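Dipicolinate synthase subunit A (Bacillus halodurans, PDB 3D4O) probably forms, with its partner subunit, the oxidoreductase that makes dipicolinate, the calcium-chelating acid of bacterial endospores. Local coordinates at residues K30-F36 against G45-I51; I11-A15 against V75-F79. All coordinates share one frame; numbering follows the deposited sequence.

Both contacts belong to the N-terminal Rossmann-like domain, and together they illustrate how a parallel sheet and the loops at its carboxyl end share their elements: strand 7-11 adjoins strand 30-34 and runs into the 11-15 turn of contact 2, and helix 15-26, which follows that turn, packs on contact 1. Contact 1 is sheet pairing at the edge, its inner strand 30-34 largely buried and its outer strand 46-49 more open. Contact 2 joins two loops, with buried glycines beside more exposed side chains. Parallel ladder bonds and aliphatic packing carry the first; a single backbone bridge and an aromatic edge carry the second. They meet through Val34 O and Gly12 N (2.9 Å, a probable hydrogen bond) and the Phe36 and Phe79 rings.

Contact 1 of 2, residues K30-F36 against G45-I51; sequences KISLVGF and GVTKMRI
The edge of a parallel Rossmann-type sheet is built here, where strand 30-34 pairs with 46-49, an outermost strand of the N-terminal sheet. Backbone bonds alternate as parallel pairing requires: Ile31 N gives to Gly45 O (3.0 Å), Thr47 N to Ile31 O, Leu33 N to Thr47 O (2.8 Å) and Met49 N to Leu33 O. All four are close to straight at the hydrogen. On one face Val46 spreads its two methyls between two neighbours, CG2 meeting Ile31 CD1 at 3.7 Å and CG1 meeting Leu33 CD2 at 3.6 Å. On the other, selenomethionine Met49 bends at its third torsion (chi3 68°), which brings CE back along the strand to 3.4 Å from Ser32 OG. Val34 sets CG1 opposite the backbone N (chi1 -174°), and this methyl reaches Ile51 CB at 3.9 Å, while its CG2 lies 4.1 Å from Met49 CG. Replacing Val34 with alanine would probably leave a gap beside Met49 CG and Ile51 without its aliphatic neighbour on this strand. Strand 7-11 continues the sheet beyond 30-34; on the face bearing Ile31, Leu33 and Val46, helix 15-26 packs through Ile21 and Leu24, while Val34 and Ile51 share Ile84 from a loop.

Contact 2 of 2, residues I11-A15 against V75-F79; sequences IGGDA and VDTIF
With chi1 at -60°, Phe79 turns its ring away from its own carbonyl carbon and beside its backbone N, bringing the ring's edge to Asp14, where CE2 lies 3.4 Å from Asp14 O, near the ring plane. Ile78 takes the less common first torsion (chi1 70°), with CG1 between its backbone N and carbonyl carbon; CD1 thereby reaches Asp14 CA at 3.9 Å, and CG1 sits over the rim of one face of the Phe79 ring. At the other end, Val75 CG1 presses on Ile11 O and also meets Ile11 CG2 at 3.9 Å, the two side chains crossing at about a right angle. The 11-15 segment is the glycine-bearing turn from strand 7-11 into helix 15-26, the first strand-to-helix connection of this Rossmann-like domain, and Asp14 is the N-cap residue of that helix, its carboxylate accepting from a backbone N just inside the helix and salt-bridged to Arg16. Gly12 has positive phi, and any beta carbon there would run into Asp76 O and Val75 CG1. A single backbone bridge joins the loops: Gly13 N donates to Asp76 O (2.9 Å), bent to 134° at the hydrogen, and Ile78 N donates to Gly13 O at 3.3 Å. Thr77 OG1 accepts from Phe79 N (3.0 Å), closing an ST turn, and is hydrogen-bonded as well to Gly35 O.

Contact 1 of 2, residues K30-F36 against G45-I51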
ATOM      1  N   LYS C  30     -30.339  22.182  -9.301  1.00 36.74           N
ATOM      2  CA  LYS C  30     -31.218  21.759  -8.199  1.00 36.74           C
ATOM      3  C   LYS C  30     -30.891  20.299  -7.943  1.00 36.02           C
ATOM      4  O   LYS C  30     -30.913  19.491  -8.865  1.00 34.57           O
ATOM      5  CB  LYS C  30     -32.699  21.931  -8.525  1.00 36.26           C
ATOM      6  CG  LYS C  30     -33.622  21.449  -7.405  1.00 36.76           C
ATOM      7  CD  LYS C  30     -35.109  21.630  -7.773  1.00 36.62           C
ATOM      8  CE  LYS C  30     -36.038  21.012  -6.719  1.00 34.40           C
ATOM      9  NZ  LYS C  30     -37.454  21.078  -7.114  1.00 38.71           N
ATOM     10  N   ILE C  31     -30.588  19.989  -6.685  1.00 37.29           N
ATOM     11  CA  ILE C  31     -30.135  18.643  -6.273  1.00 37.89           C
ATOM     12  C   ILE C  31     -30.872  17.978  -5.121  1.00 37.95           C
ATOM     13  O   ILE C  31     -30.775  18.399  -3.974  1.00 38.87           O
ATOM     14  CB  ILE C  31     -28.646  18.671  -5.836  1.00 38.03           C
ATOM     15  CG1 ILE C  31     -27.764  19.298  -6.924  1.00 38.81           C
ATOM     16  CG2 ILE C  31     -28.180  17.242  -5.486  1.00 37.30           C
ATOM     17  CD1 ILE C  31     -26.370  19.752  -6.438  1.00 37.97           C
ATOM     18  N   SER C  32     -31.587  16.912  -5.457  1.00 37.52           N
ATOM     19  CA  SER C  32     -32.246  16.057  -4.463  1.00 35.75           C
ATOM     20  C   SER C  32     -31.239  14.992  -4.100  1.00 34.97           C
ATOM     21  O   SER C  32     -30.755  14.260  -4.967  1.00 35.65           O
ATOM     22  CB  SER C  32     -33.520  15.434  -5.015  1.00 36.61           C
ATOM     23  OG  SER C  32     -34.511  16.417  -5.222  1.00 32.57           O
ATOM     24  N   LEU C  33     -30.897  14.922  -2.820  1.00 34.57           N
ATOM     25  CA  LEU C  33     -29.792  14.046  -2.359  1.00 35.97           C
ATOM     26  C   LEU C  33     -30.221  12.894  -1.460  1.00 36.19           C
ATOM     27  O   LEU C  33     -30.575  13.072  -0.291  1.00 36.02           O
ATOM     28  CB  LEU C  33     -28.726  14.902  -1.658  1.00 35.14           C
ATOM     29  CG  LEU C  33     -27.371  14.289  -1.349  1.00 37.30           C
ATOM     30  CD1 LEU C  33     -26.646  13.893  -2.656  1.00 32.62           C
ATOM     31  CD2 LEU C  33     -26.530  15.295  -0.483  1.00 34.51           C
ATOM     32  N   VAL C  34     -30.131  11.695  -2.024  1.00 35.98           N
ATOM     33  CA  VAL C  34     -30.567  10.476  -1.327  1.00 36.03           C
ATOM     34  C   VAL C  34     -29.393   9.614  -0.897  1.00 36.14           C
ATOM     35  O   VAL C  34     -28.479   9.327  -1.684  1.00 36.67           O
ATOM     36  CB  VAL C  34     -31.537   9.635  -2.217  1.00 35.25           C
ATOM     37  CG1 VAL C  34     -32.097   8.452  -1.455  1.00 34.37           C
ATOM     38  CG2 VAL C  34     -32.649  10.491  -2.760  1.00 33.86           C
ATOM     39  N   GLY C  35     -29.409   9.249   0.385  1.00 35.83           N
ATOM     40  CA  GLY C  35     -28.397   8.354   0.961  1.00 36.30           C
ATOM     41  C   GLY C  35     -27.255   9.037   1.675  1.00 36.74           C
ATOM     42  O   GLY C  35     -26.250   8.407   2.028  1.00 37.07           O
ATOM     43  N   PHE C  36     -27.431  10.319   1.944  1.00 36.68           N
ATOM     44  CA  PHE C  36     -26.373  11.111   2.590  1.00 37.57           C
ATOM     45  C   PHE C  36     -26.784  11.715   3.932  1.00 38.85           C
ATOM     46  O   PHE C  36     -26.353  12.795   4.311  1.00 38.02           O
ATOM     47  CB  PHE C  36     -25.920  12.214   1.633  1.00 38.22           C
ATOM     48  CG  PHE C  36     -25.235  11.703   0.388  1.00 39.24           C
ATOM     49  CD1 PHE C  36     -25.977  11.234  -0.695  1.00 38.58           C
ATOM     50  CD2 PHE C  36     -23.862  11.720   0.292  1.00 34.14           C
ATOM     51  CE1 PHE C  36     -25.357  10.777  -1.843  1.00 37.70           C
ATOM     52  CE2 PHE C  36     -23.231  11.258  -0.867  1.00 38.54           C
ATOM     53  CZ  PHE C  36     -23.988  10.789  -1.936  1.00 36.60           C
ATOM     54  N   GLY C  45     -28.599  24.631  -3.007  1.00 39.41           N
ATOM     55  CA  GLY C  45     -29.412  23.892  -3.967  1.00 39.31           C
ATOM     56  C   GLY C  45     -29.691  22.453  -3.629  1.00 38.87           C
ATOM     57  O   GLY C  45     -30.524  21.814  -4.264  1.00 39.78           O
ATOM     58  N   VAL C  46     -29.009  21.965  -2.606  1.00 38.89           N
ATOM     59  CA  VAL C  46     -29.137  20.561  -2.160  1.00 38.57           C
ATOM     60  C   VAL C  46     -30.162  20.344  -1.058  1.00 38.85           C
ATOM     61  O   VAL C  46     -30.133  21.009  -0.031  1.00 38.02           O
ATOM     62  CB  VAL C  46     -27.784  20.000  -1.641  1.00 39.07           C
ATOM     63  CG1 VAL C  46     -27.966  18.570  -1.088  1.00 38.15           C
ATOM     64  CG2 VAL C  46     -26.741  20.026  -2.730  1.00 37.64           C
ATOM     65  N   THR C  47     -31.054  19.387  -1.308  1.00 38.76           N
ATOM     66  CA  THR C  47     -32.064  18.948  -0.337  1.00 38.63           C
ATOM     67  C   THR C  47     -31.956  17.446  -0.124  1.00 38.27           C
ATOM     68  O   THR C  47     -32.126  16.664  -1.053  1.00 35.44           O
ATOM     69  CB  THR C  47     -33.501  19.250  -0.790  1.00 38.23           C
ATOM     70  OG1 THR C  47     -33.620  20.633  -1.142  1.00 36.98           O
ATOM     71  CG2 THR C  47     -34.506  18.918   0.329  1.00 38.28           C
ATOM     72  N   LYS C  48     -31.660  17.065   1.114  1.00 38.67           N
ATOM     73  CA  LYS C  48     -31.546  15.656   1.479  1.00 38.76           C
ATOM     74  C   LYS C  48     -32.903  15.047   1.691  1.00 38.83           C
ATOM     75  O   LYS C  48     -33.817  15.653   2.268  1.00 39.17           O
ATOM     76  CB  LYS C  48     -30.745  15.470   2.762  1.00 39.76           C
ATOM     77  CG  LYS C  48     -29.300  15.849   2.702  1.00 44.23           C
ATOM     78  CD  LYS C  48     -28.695  15.585   4.062  1.00 48.74           C
ATOM     79  CE  LYS C  48     -27.245  15.966   4.157  1.00 52.04           C
ATOM     80  NZ  LYS C  48     -26.836  15.766   5.569  1.00 54.57           N
HETATM   81  N   MSE C  49     -33.039  13.821   1.225  1.00 38.10           N
HETATM   82  CA  MSE C  49     -34.314  13.138   1.354  1.00 37.54           C
HETATM   83  C   MSE C  49     -34.221  11.643   1.167  1.00 38.62           C
HETATM   84  O   MSE C  49     -33.184  11.102   0.770  1.00 38.83           O
HETATM   85  CB  MSE C  49     -35.302  13.706   0.326  1.00 37.25           C
HETATM   86  CG  MSE C  49     -34.981  13.397  -1.150  1.00 31.62           C
HETATM   87 SE   MSE C  49     -36.117  14.486  -2.319  0.75 33.44          SE
HETATM   88  CE  MSE C  49     -35.355  16.236  -1.926  1.00 37.33           C
ATOM     89  N   ARG C  50     -35.344  11.008   1.476  1.00 39.08           N
ATOM     90  CA  ARG C  50     -35.527   9.563   1.302  1.00 40.01           C
ATOM     91  C   ARG C  50     -35.978   9.350  -0.132  1.00 39.17           C
ATOM     92  O   ARG C  50     -36.625  10.212  -0.732  1.00 37.42           O
ATOM     93  CB  ARG C  50     -36.578   8.971   2.270  1.00 41.16           C
ATOM     94  CG  ARG C  50     -36.232   9.081   3.753  1.00 43.79           C
ATOM     95  CD  ARG C  50     -37.260   8.370   4.633  1.00 46.37           C
ATOM     96  NE  ARG C  50     -38.632   8.745   4.293  1.00 50.72           N
ATOM     97  CZ  ARG C  50     -39.203   9.889   4.650  1.00 53.41           C
ATOM     98  NH1 ARG C  50     -38.525  10.791   5.347  1.00 56.06           N
ATOM     99  NH2 ARG C  50     -40.451  10.139   4.291  1.00 55.35           N
ATOM    100  N   ILE C  51     -35.658   8.176  -0.656  1.00 39.23           N
ATOM    101  CA  ILE C  51     -35.932   7.858  -2.063  1.00 39.08           C
ATOM    102  C   ILE C  51     -37.420   7.964  -2.344  1.00 39.31           C
ATOM    103  O   ILE C  51     -37.839   8.321  -3.444  1.00 38.63           O
ATOM    104  CB  ILE C  51     -35.346   6.468  -2.491  1.00 39.35           C
ATOM    105  CG1 ILE C  51     -35.010   6.502  -3.986  1.00 41.33           C
ATOM    106  CG2 ILE C  51     -36.273   5.334  -2.088  1.00 37.80           C
ATOM    107  CD1 ILE C  51     -34.259   5.279  -4.508  1.00 42.96           C
TER

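Contact 2 of 2, residues I11-A15 against V75-F79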
ATOM      1  N   ILE C  11     -28.114   9.759  -5.999  1.00 34.64           N
ATOM      2  CA  ILE C  11     -28.483   8.630  -5.148  1.00 34.75           C
ATOM      3  C   ILE C  11     -27.268   7.809  -4.825  1.00 34.86           C
ATOM      4  O   ILE C  11     -26.668   7.190  -5.698  1.00 34.68           O
ATOM      5  CB  ILE C  11     -29.517   7.744  -5.858  1.00 34.11           C
ATOM      6  CG1 ILE C  11     -30.690   8.610  -6.347  1.00 36.67           C
ATOM      7  CG2 ILE C  11     -30.051   6.648  -4.921  1.00 36.69           C
ATOM      8  CD1 ILE C  11     -31.771   7.830  -7.075  1.00 26.82           C
ATOM      9  N   GLY C  12     -26.915   7.833  -3.555  1.00 34.49           N
ATOM     10  CA  GLY C  12     -25.751   7.120  -3.042  1.00 34.54           C
ATOM     11  C   GLY C  12     -24.401   7.467  -3.628  1.00 33.46           C
ATOM     12  O   GLY C  12     -24.206   8.414  -4.403  1.00 32.15           O
ATOM     13  N   GLY C  13     -23.467   6.635  -3.214  1.00 33.78           N
ATOM     14  CA  GLY C  13     -22.086   6.689  -3.677  1.00 33.29           C
ATOM     15  C   GLY C  13     -21.079   6.652  -2.568  1.00 34.59           C
ATOM     16  O   GLY C  13     -21.319   6.146  -1.468  1.00 33.16           O
ATOM     17  N   ASP C  14     -19.922   7.211  -2.887  1.00 34.80           N
ATOM     18  CA  ASP C  14     -18.850   7.305  -1.927  1.00 36.25           C
ATOM     19  C   ASP C  14     -18.271   8.699  -1.894  1.00 35.47           C
ATOM     20  O   ASP C  14     -18.965   9.669  -2.215  1.00 34.51           O
ATOM     21  CB  ASP C  14     -17.798   6.208  -2.121  1.00 38.01           C
ATOM     22  CG  ASP C  14     -17.052   6.297  -3.437  1.00 37.99           C
ATOM     23  OD1 ASP C  14     -16.899   7.393  -3.990  1.00 40.27           O
ATOM     24  OD2 ASP C  14     -16.543   5.263  -3.883  1.00 37.93           O
ATOM     25  N   ALA C  15     -17.021   8.798  -1.486  1.00 36.36           N
ATOM     26  CA  ALA C  15     -16.417  10.137  -1.300  1.00 36.45           C
ATOM     27  C   ALA C  15     -16.271  10.869  -2.610  1.00 35.61           C
ATOM     28  O   ALA C  15     -16.283  12.095  -2.647  1.00 37.24           O
ATOM     29  CB  ALA C  15     -15.082  10.085  -0.516  1.00 37.20           C
ATOM     30  N   VAL C  75     -28.854   0.479  -4.152  1.00 39.38           N
ATOM     31  CA  VAL C  75     -27.792   1.486  -4.374  1.00 39.21           C
ATOM     32  C   VAL C  75     -26.914   1.637  -3.149  1.00 39.61           C
ATOM     33  O   VAL C  75     -27.384   1.931  -2.064  1.00 40.88           O
ATOM     34  CB  VAL C  75     -28.397   2.881  -4.745  1.00 38.45           C
ATOM     35  CG1 VAL C  75     -27.298   3.880  -5.140  1.00 34.24           C
ATOM     36  CG2 VAL C  75     -29.457   2.747  -5.853  1.00 36.26           C
ATOM     37  N   ASP C  76     -25.627   1.430  -3.327  1.00 40.25           N
ATOM     38  CA  ASP C  76     -24.681   1.571  -2.207  1.00 41.88           C
ATOM     39  C   ASP C  76     -24.413   3.014  -1.855  1.00 41.06           C
ATOM     40  O   ASP C  76     -24.406   3.911  -2.706  1.00 42.07           O
ATOM     41  CB  ASP C  76     -23.349   0.851  -2.467  1.00 42.49           C
ATOM     42  CG  ASP C  76     -23.487  -0.675  -2.406  1.00 50.00           C
ATOM     43  OD1 ASP C  76     -24.513  -1.183  -1.868  1.00 54.48           O
ATOM     44  OD2 ASP C  76     -22.560  -1.369  -2.895  1.00 60.70           O
ATOM     45  N   THR C  77     -24.209   3.186  -0.562  1.00 39.96           N
ATOM     46  CA  THR C  77     -23.840   4.460   0.048  1.00 39.45           C
ATOM     47  C   THR C  77     -23.102   4.264   1.358  1.00 39.93           C
ATOM     48  O   THR C  77     -23.514   3.464   2.205  1.00 40.35           O
ATOM     49  CB  THR C  77     -25.057   5.350   0.347  1.00 40.41           C
ATOM     50  OG1 THR C  77     -24.598   6.537   0.988  1.00 34.09           O
ATOM     51  CG2 THR C  77     -26.057   4.637   1.260  1.00 35.23           C
ATOM     52  N   ILE C  78     -22.019   5.015   1.507  1.00 38.83           N
ATOM     53  CA  ILE C  78     -21.217   4.972   2.720  1.00 38.97           C
ATOM     54  C   ILE C  78     -21.667   6.093   3.675  1.00 38.50           C
ATOM     55  O   ILE C  78     -21.058   6.282   4.711  1.00 38.29           O
ATOM     56  CB  ILE C  78     -19.672   5.133   2.464  1.00 38.73           C
ATOM     57  CG1 ILE C  78     -19.312   6.558   2.006  1.00 39.21           C
ATOM     58  CG2 ILE C  78     -19.129   4.050   1.496  1.00 40.31           C
ATOM     59  CD1 ILE C  78     -17.796   6.801   1.832  1.00 34.24           C
ATOM     60  N   PHE C  79     -22.695   6.846   3.286  1.00 37.56           N
ATOM     61  CA  PHE C  79     -23.172   8.005   4.091  1.00 38.37           C
ATOM     62  C   PHE C  79     -24.541   7.767   4.707  1.00 38.98           C
ATOM     63  O   PHE C  79     -25.265   8.692   5.048  1.00 38.82           O
ATOM     64  CB  PHE C  79     -23.236   9.286   3.251  1.00 39.10           C
ATOM     65  CG  PHE C  79     -21.919   9.710   2.678  1.00 39.13           C
ATOM     66  CD1 PHE C  79     -21.014  10.395   3.446  1.00 41.57           C
ATOM     67  CD2 PHE C  79     -21.592   9.423   1.369  1.00 41.83           C
ATOM     68  CE1 PHE C  79     -19.788  10.774   2.931  1.00 42.46           C
ATOM     69  CE2 PHE C  79     -20.384   9.819   0.849  1.00 40.21           C
ATOM     70  CZ  PHE C  79     -19.479  10.481   1.629  1.00 40.67           C
TER